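Uncharacterized ACR, COG1565 superfamily (Burkholderia thailandensis, PDB 4F3N) is of unknown function but has a methyltransferase fold and may act as an S-adenosylmethionine-dependent protein-arginine methyltransferase. Local coordinates at residues K150-L155 against E184-Q189; A170-S175 against D201-R206; T284-L289 against I410-G415. All coordinates share one frame; numbering follows the deposited sequence.

Contact 1. Residues K150-L155 against E184-Q189; sequences KLAAGL and ETLGAQ
The helix after what looks like the glycine-rich loop of a Rossmann-like methyltransferase fold lies here beside the next helix of the sheet, with Leu186 laid against Ala152 and Ala153. The two short segments run in roughly the same direction, at 32° to each other and 8.9 Å between axes. The nearest CA atoms, of Ala153 and Leu186, are 5.4 Å apart, at a place where the first helix carries only alanine methyls. One branch of Leu186 does the touching. Its CG sits beside the backbone N (chi1 -75°), and CD2 reaches Ala153 CA at 3.7 Å while also covering Ala152 CB at 4.2 Å. Further along, Gln189 CB meets Ala153 CB at 4.0 Å. The Thr185 methyl CG2 rests 4.0 Å from Lys150 N, and its hydroxyl is hydrogen-bonded to the carbonyl of Thr148, tying the second helix to the loop before the first. On the solvent side the Lys150 chain passes the Gln189 amide obliquely. Lys150 also lies about 8 Å, side chain to side chain, from Asn214, which binds S-adenosylhomocysteine in another crystal of this protein. A helix starting after a glycine-rich turn, with a second packed beside it on a parallel sheet, fits the Rossmann-like fold of class I methyltransferases.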
loop_
_atom_site.group_PDB
_atom_site.type_symbol
_atom_site.label_atom_id
_atom_site.label_comp_id
_atom_site.label_asym_id
_atom_site.label_seq_id
_atom_site.Cartn_x
_atom_site.Cartn_y
_atom_site.Cartn_z
ATOM N N LYS A 150 -3.038 -8.164 -11.901
ATOM C CA LYS A 150 -1.777 -8.768 -12.409
ATOM C C LYS A 150 -1.064 -9.635 -11.381
ATOM O O LYS A 150 -0.566 -10.738 -11.695
ATOM C CB LYS A 150 -0.829 -7.694 -12.924
ATOM C CG LYS A 150 -1.288 -7.017 -14.176
ATOM C CD LYS A 150 -0.187 -6.090 -14.671
ATOM C CE LYS A 150 -0.689 -5.075 -15.684
ATOM N NZ LYS A 150 -1.260 -5.759 -16.873
ATOM N N LEU A 151 -1.021 -9.188 -10.135
ATOM C CA LEU A 151 -0.393 -10.002 -9.089
ATOM C C LEU A 151 -1.181 -11.272 -8.817
ATOM O O LEU A 151 -0.601 -12.334 -8.647
ATOM C CB LEU A 151 -0.230 -9.208 -7.793
ATOM C CG LEU A 151 0.424 -9.964 -6.622
ATOM C CD1 LEU A 151 1.822 -10.378 -6.977
ATOM C CD2 LEU A 151 0.546 -9.062 -5.378
ATOM N N ALA A 152 -2.518 -11.165 -8.790
ATOM C CA ALA A 152 -3.360 -12.331 -8.547
ATOM C C ALA A 152 -3.113 -13.365 -9.643
ATOM O O ALA A 152 -2.932 -14.552 -9.343
ATOM C CB ALA A 152 -4.867 -11.935 -8.502
ATOM N N ALA A 153 -3.125 -12.939 -10.907
ATOM C CA ALA A 153 -2.921 -13.886 -12.007
ATOM C C ALA A 153 -1.553 -14.558 -11.883
ATOM O O ALA A 153 -1.430 -15.796 -12.025
ATOM C CB ALA A 153 -3.079 -13.200 -13.349
ATOM N N GLY A 154 -0.529 -13.759 -11.537
ATOM C CA GLY A 154 0.828 -14.260 -11.389
ATOM C C GLY A 154 0.970 -15.201 -10.220
ATOM O O GLY A 154 1.677 -16.220 -10.320
ATOM N N LEU A 155 0.346 -14.863 -9.096
ATOM C CA LEU A 155 0.521 -15.643 -7.863
ATOM C C LEU A 155 -0.264 -16.969 -7.986
ATOM O O LEU A 155 0.211 -18.054 -7.619
ATOM C CB LEU A 155 0.055 -14.816 -6.671
ATOM C CG LEU A 155 0.457 -15.207 -5.271
ATOM C CD1 LEU A 155 1.966 -15.463 -5.116
ATOM C CD2 LEU A 155 0.050 -14.048 -4.311
ATOM N N GLU A 184 -11.157 -9.555 -16.107
ATOM C CA GLU A 184 -10.644 -9.572 -17.480
ATOM C C GLU A 184 -9.192 -10.044 -17.532
ATOM O O GLU A 184 -8.864 -10.916 -18.323
ATOM C CB GLU A 184 -10.737 -8.167 -18.082
ATOM C CG GLU A 184 -10.513 -8.132 -19.585
ATOM C CD GLU A 184 -10.372 -6.721 -20.140
ATOM O OE1 GLU A 184 -10.439 -5.725 -19.367
ATOM O OE2 GLU A 184 -10.150 -6.614 -21.369
ATOM N N THR A 185 -8.364 -9.493 -16.637
ATOM C CA THR A 185 -6.936 -9.830 -16.537
ATOM C C THR A 185 -6.778 -11.320 -16.203
ATOM O O THR A 185 -6.013 -12.035 -16.835
ATOM C CB THR A 185 -6.240 -8.980 -15.452
ATOM O OG1 THR A 185 -6.294 -7.594 -15.802
ATOM C CG2 THR A 185 -4.782 -9.385 -15.243
ATOM N N LEU A 186 -7.520 -11.783 -15.215
ATOM C CA LEU A 186 -7.465 -13.201 -14.828
ATOM C C LEU A 186 -7.918 -14.137 -15.951
ATOM O O LEU A 186 -7.375 -15.226 -16.126
ATOM C CB LEU A 186 -8.304 -13.435 -13.560
ATOM C CG LEU A 186 -7.638 -12.934 -12.292
ATOM C CD1 LEU A 186 -8.673 -12.627 -11.210
ATOM C CD2 LEU A 186 -6.619 -13.926 -11.744
ATOM N N GLY A 187 -8.964 -13.757 -16.665
ATOM C CA GLY A 187 -9.447 -14.588 -17.765
ATOM C C GLY A 187 -8.408 -14.724 -18.861
ATOM O O GLY A 187 -8.251 -15.799 -19.442
ATOM N N ALA A 188 -7.693 -13.629 -19.118
ATOM C CA ALA A 188 -6.674 -13.539 -20.159
ATOM C C ALA A 188 -5.356 -14.211 -19.766
ATOM O O ALA A 188 -4.735 -14.891 -20.584
ATOM C CB ALA A 188 -6.421 -12.075 -20.488
ATOM N N GLN A 189 -4.939 -14.024 -18.521
ATOM C CA GLN A 189 -3.600 -14.406 -18.070
ATOM C C GLN A 189 -3.521 -15.666 -17.209
ATOM O O GLN A 189 -2.441 -16.227 -17.054
ATOM C CB GLN A 189 -2.977 -13.226 -17.318
ATOM C CG GLN A 189 -2.717 -12.038 -18.225
ATOM C CD GLN A 189 -2.009 -10.874 -17.527
ATOM O OE1 GLN A 189 -1.218 -11.068 -16.581
ATOM N NE2 GLN A 189 -2.284 -9.653 -18.000
#

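Contact 2. Residues A170-S175 against D201-R206; sequences AIVDLS and DALPER
A partly buried apolar contact at one border of the central sheet brings the end of strand 168-172 against the loop that leaves edge strand 197-200, with Val172 and Leu174 touching Asp201, Ala202 and Leu203. Val172 supplies both of its methyls. CG1, anti to the backbone N (chi1 -176°), lies 4.1 Å from the carbonyl carbon of Ala202, whereas CG2 meets Leu203 CD2 at 4.0 Å, the two side chains crossing at about a right angle. Leu203 thus bridges two layers, since it also packs on Val285 and Met288 of helix 276-288. Leu174 approaches differently: its CB points away from the loop, but the chain turns back so that CD2 comes within 3.3 Å of the carbonyl O of Asp201, a close carbon-oxygen approach, and 3.9 Å from Ala202 CA. The acidic groups stay apart, Asp173 OD2 and Asp201 OD1 being 6.5 Å from each other. Arg179 forms a salt bridge to each of these atoms, which probably offsets their mutual repulsion, and the other oxygen of Asp173 accepts a hydrogen bond from the backbone N of Leu178. The touching groups are thus mainly hydrocarbon, while the carboxylates pair with Arg179 alongside. Loops that close over the carboxyl ends of adjacent parallel strands belong to the Rossmann-like alpha/beta fold of methyltransferases.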
loop_
_atom_site.group_PDB
_atom_site.type_symbol
_atom_site.label_atom_id
_atom_site.label_comp_id
_atom_site.label_asym_id
_atom_site.label_seq_id
_atom_site.Cartn_x
_atom_site.Cartn_y
_atom_site.Cartn_z
ATOM N N ALA A 170 -9.325 -15.053 -2.842
ATOM C CA ALA A 170 -10.312 -14.014 -2.568
ATOM C C ALA A 170 -9.716 -12.655 -2.861
ATOM O O ALA A 170 -8.564 -12.370 -2.475
ATOM C CB ALA A 170 -10.807 -14.064 -1.122
ATOM N N ILE A 171 -10.451 -11.831 -3.587
ATOM C CA ILE A 171 -10.037 -10.405 -3.779
ATOM C C ILE A 171 -11.022 -9.482 -3.071
ATOM O O ILE A 171 -12.214 -9.562 -3.298
ATOM C CB ILE A 171 -9.907 -9.993 -5.263
ATOM C CG1 ILE A 171 -8.807 -10.801 -5.949
ATOM C CG2 ILE A 171 -9.702 -8.479 -5.368
ATOM C CD1 ILE A 171 -8.717 -10.672 -7.477
ATOM N N VAL A 172 -10.529 -8.602 -2.201
ATOM C CA VAL A 172 -11.367 -7.611 -1.548
ATOM C C VAL A 172 -11.372 -6.323 -2.336
ATOM O O VAL A 172 -10.354 -5.638 -2.408
ATOM C CB VAL A 172 -10.943 -7.280 -0.086
ATOM C CG1 VAL A 172 -11.933 -6.303 0.543
ATOM C CG2 VAL A 172 -10.841 -8.544 0.740
ATOM N N ASP A 173 -12.539 -6.002 -2.881
ATOM C CA ASP A 173 -12.769 -4.855 -3.767
ATOM C C ASP A 173 -13.914 -4.070 -3.158
ATOM O O ASP A 173 -15.079 -4.260 -3.521
ATOM C CB ASP A 173 -13.098 -5.343 -5.183
ATOM C CG ASP A 173 -13.535 -4.228 -6.114
ATOM O OD1 ASP A 173 -13.109 -3.063 -5.963
ATOM O OD2 ASP A 173 -14.326 -4.511 -7.029
ATOM N N LEU A 174 -13.582 -3.210 -2.202
ATOM C CA LEU A 174 -14.604 -2.555 -1.391
ATOM C C LEU A 174 -15.553 -1.740 -2.239
ATOM O O LEU A 174 -16.737 -1.675 -1.926
ATOM C CB LEU A 174 -13.972 -1.589 -0.358
ATOM C CG LEU A 174 -13.024 -2.160 0.698
ATOM C CD1 LEU A 174 -12.540 -1.050 1.645
ATOM C CD2 LEU A 174 -13.679 -3.297 1.463
ATOM N N SER A 175 -15.033 -1.079 -3.270
ATOM C CA SER A 175 -15.851 -0.147 -4.031
ATOM C C SER A 175 -16.694 -0.829 -5.094
ATOM O O SER A 175 -17.670 -0.245 -5.579
ATOM C CB SER A 175 -14.989 0.908 -4.724
ATOM O OG SER A 175 -14.308 0.352 -5.835
ATOM N N ASP A 201 -16.869 -7.911 -0.795
ATOM C CA ASP A 201 -17.194 -6.511 -0.632
ATOM C C ASP A 201 -16.584 -5.919 0.663
ATOM O O ASP A 201 -16.547 -4.696 0.829
ATOM C CB ASP A 201 -18.706 -6.331 -0.569
ATOM C CG ASP A 201 -19.397 -6.759 -1.863
ATOM O OD1 ASP A 201 -18.690 -6.988 -2.848
ATOM O OD2 ASP A 201 -20.635 -6.858 -1.894
ATOM N N ALA A 202 -16.149 -6.780 1.567
ATOM C CA ALA A 202 -15.570 -6.354 2.845
ATOM C C ALA A 202 -14.689 -7.453 3.398
ATOM O O ALA A 202 -14.805 -8.596 2.989
ATOM C CB ALA A 202 -16.674 -6.026 3.827
ATOM N N LEU A 203 -13.789 -7.138 4.319
ATOM C CA LEU A 203 -13.063 -8.216 4.981
ATOM C C LEU A 203 -14.073 -9.120 5.719
ATOM O O LEU A 203 -15.003 -8.625 6.365
ATOM C CB LEU A 203 -12.040 -7.663 5.969
ATOM C CG LEU A 203 -10.865 -6.854 5.426
ATOM C CD1 LEU A 203 -10.099 -6.175 6.559
ATOM C CD2 LEU A 203 -9.948 -7.733 4.587
ATOM N N PRO A 204 -13.893 -10.448 5.653
ATOM C CA PRO A 204 -14.709 -11.370 6.473
ATOM C C PRO A 204 -14.321 -11.281 7.971
ATOM O O PRO A 204 -13.280 -10.701 8.288
ATOM C CB PRO A 204 -14.340 -12.732 5.904
ATOM C CG PRO A 204 -12.910 -12.565 5.553
ATOM C CD PRO A 204 -12.803 -11.173 4.969
ATOM N N GLU A 205 -15.155 -11.840 8.850
ATOM C CA GLU A 205 -14.880 -11.832 10.306
ATOM C C GLU A 205 -13.679 -12.687 10.654
ATOM O O GLU A 205 -12.917 -12.383 11.585
ATOM C CB GLU A 205 -16.123 -12.312 11.072
ATOM N N ARG A 206 -13.504 -13.767 9.903
ATOM C CA ARG A 206 -12.434 -14.720 10.163
ATOM C C ARG A 206 -11.863 -15.219 8.860
ATOM O O ARG A 206 -12.569 -15.342 7.842
ATOM C CB ARG A 206 -12.929 -15.903 11.007
#

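Contact 3. Residues T284-L289 against I410-G415; sequences TVCAML and IAFSRG
Arg414 reaches from strand 407-414 to the last turn of helix 276-288 and grips the carbonyl O of Cys286 with two nitrogens. NH2 donates the straighter bond, at 2.9 Å with an N-H...O angle of 161°, although it stands above the carbonyl plane. NE gives the longer one, 3.2 Å to the same oxygen, and approaches nearly along the C=O axis. The acceptor lies in the plane of the guanidinium, at its edge, so the paired bonds fix the rotation of that flat group. An extended chain from CG to NE supplies the reach. Beside this polar grip, Cys286 turns its SG to the ring of Phe412, 4.2 Å from the ring centroid and 31° off the normal, an oblique sulfur-aromatic contact. SG also touches Phe412 CG at 3.8 Å. Leu289, the first residue to leave the helix, turns its side chain to the strand, where CD2 lies 4.3 Å from Ser413 CA. In the next shell, NH2 of Arg414 holds a second carbonyl, that of Ala353, while Ile346 of helix 343-352 and Phe296 of the neighbouring strand pack on Phe412. The helix and strand segments run 27° apart, 9.3 Å between axes. The negative end of the helix dipole would be expected to strengthen the attraction for the cationic guanidinium. Through the carbonyls of Cys286 and Ala353 one side chain ties the carboxyl end of the helix and a neighbouring loop to the sheet.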
loop_
_atom_site.group_PDB
_atom_site.type_symbol
_atom_site.label_atom_id
_atom_site.label_comp_id
_atom_site.label_asym_id
_atom_site.label_seq_id
_atom_site.Cartn_x
_atom_site.Cartn_y
_atom_site.Cartn_z
ATOM N N THR A 284 -7.428 -4.712 11.981
ATOM C CA THR A 284 -8.610 -5.455 11.549
ATOM C C THR A 284 -8.186 -6.748 10.863
ATOM O O THR A 284 -8.750 -7.792 11.110
ATOM C CB THR A 284 -9.501 -4.601 10.616
ATOM O OG1 THR A 284 -9.937 -3.419 11.342
ATOM C CG2 THR A 284 -10.655 -5.382 10.088
ATOM N N VAL A 285 -7.195 -6.663 9.984
ATOM C CA VAL A 285 -6.674 -7.876 9.319
ATOM C C VAL A 285 -6.113 -8.911 10.281
ATOM O O VAL A 285 -6.382 -10.115 10.164
ATOM C CB VAL A 285 -5.607 -7.489 8.274
ATOM C CG1 VAL A 285 -4.941 -8.749 7.676
ATOM C CG2 VAL A 285 -6.258 -6.600 7.215
ATOM N N CYS A 286 -5.347 -8.458 11.251
ATOM C CA CYS A 286 -4.663 -9.351 12.161
ATOM C C CYS A 286 -5.648 -9.937 13.186
ATOM O O CYS A 286 -5.461 -11.058 13.656
ATOM C CB CYS A 286 -3.469 -8.668 12.824
ATOM S SG CYS A 286 -2.085 -8.432 11.690
ATOM N N ALA A 287 -6.724 -9.215 13.472
ATOM C CA ALA A 287 -7.757 -9.764 14.348
ATOM C C ALA A 287 -8.591 -10.809 13.578
ATOM O O ALA A 287 -9.060 -11.814 14.150
ATOM C CB ALA A 287 -8.630 -8.658 14.909
ATOM N N MET A 288 -8.771 -10.574 12.296
ATOM C CA MET A 288 -9.487 -11.488 11.384
ATOM C C MET A 288 -8.733 -12.777 11.137
ATOM O O MET A 288 -9.321 -13.844 11.036
ATOM C CB MET A 288 -9.722 -10.765 10.040
ATOM C CG MET A 288 -10.186 -11.643 8.884
ATOM S SD MET A 288 -9.960 -10.878 7.277
ATOM C CE MET A 288 -8.192 -11.096 7.075
ATOM N N LEU A 289 -7.439 -12.653 10.926
ATOM C CA LEU A 289 -6.593 -13.814 10.656
ATOM C C LEU A 289 -6.603 -14.797 11.818
ATOM O O LEU A 289 -6.098 -14.462 12.883
ATOM C CB LEU A 289 -5.176 -13.338 10.391
ATOM C CG LEU A 289 -4.167 -14.402 9.991
ATOM C CD1 LEU A 289 -4.564 -14.944 8.645
ATOM C CD2 LEU A 289 -2.734 -13.836 9.951
ATOM N N ILE A 410 6.703 -6.519 5.391
ATOM C CA ILE A 410 6.391 -6.897 6.777
ATOM C C ILE A 410 5.338 -8.020 6.739
ATOM O O ILE A 410 4.473 -8.032 5.875
ATOM C CB ILE A 410 5.938 -5.677 7.627
ATOM C CG1 ILE A 410 5.972 -6.003 9.118
ATOM C CG2 ILE A 410 4.532 -5.169 7.221
ATOM C CD1 ILE A 410 6.044 -4.724 9.979
ATOM N N ALA A 411 5.459 -8.997 7.632
ATOM C CA ALA A 411 4.515 -10.080 7.683
ATOM C C ALA A 411 4.152 -10.420 9.121
ATOM O O ALA A 411 4.993 -10.330 10.011
ATOM C CB ALA A 411 5.076 -11.315 6.989
ATOM N N PHE A 412 2.902 -10.797 9.310
ATOM C CA PHE A 412 2.341 -11.244 10.574
ATOM C C PHE A 412 1.800 -12.662 10.413
ATOM O O PHE A 412 1.446 -13.110 9.305
ATOM C CB PHE A 412 1.206 -10.296 10.991
ATOM C CG PHE A 412 1.622 -8.865 11.126
ATOM C CD1 PHE A 412 2.273 -8.447 12.265
ATOM C CD2 PHE A 412 1.415 -7.947 10.091
ATOM C CE1 PHE A 412 2.685 -7.126 12.390
ATOM C CE2 PHE A 412 1.820 -6.634 10.220
ATOM C CZ PHE A 412 2.420 -6.224 11.382
ATOM N N SER A 413 1.664 -13.380 11.518
ATOM C CA SER A 413 1.221 -14.745 11.439
ATOM C C SER A 413 0.507 -15.208 12.693
ATOM O O SER A 413 0.608 -14.602 13.752
ATOM C CB SER A 413 2.368 -15.709 11.136
ATOM O OG SER A 413 3.369 -15.647 12.144
ATOM N N ARG A 414 -0.267 -16.262 12.497
ATOM C CA ARG A 414 -0.834 -17.041 13.599
ATOM C C ARG A 414 -0.722 -18.493 13.210
ATOM O O ARG A 414 -1.058 -18.893 12.090
ATOM C CB ARG A 414 -2.282 -16.706 13.844
ATOM C CG ARG A 414 -2.507 -15.289 14.277
ATOM C CD ARG A 414 -3.934 -15.167 14.758
ATOM N NE ARG A 414 -4.344 -13.794 15.008
ATOM C CZ ARG A 414 -4.458 -13.252 16.212
ATOM N NH1 ARG A 414 -4.125 -13.927 17.318
ATOM N NH2 ARG A 414 -4.897 -11.999 16.312
ATOM N N GLY A 415 -0.208 -19.301 14.130
ATOM C CA GLY A 415 -0.076 -20.699 13.857
ATOM C C GLY A 415 1.084 -21.083 13.003
ATOM O O GLY A 415 1.078 -22.187 12.466
#

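In the fold
All three contacts serve one seven-stranded sheet, yet their chemistry follows their place on it. Contact 1 is a mostly buried apolar seam between two helices, with Lys150 and Gln189 at its outer side, and contact 3 a buried seam between helix and strand that adds an arginine holding a backbone carbonyl; contact 2 is more exposed, and its two carboxylates pair with Arg179, outside both segments. Strand 168-172 links the first two: Ile171 packs against Ala152 and Leu186 of contact 1, while the next residue, Val172, belongs to contact 2. Contacts 2 and 3 share a border where Leu203 and Pro204 meet helix 276-288. Contacts 1 and 3 never touch, their nearest atoms being about 12 Å apart.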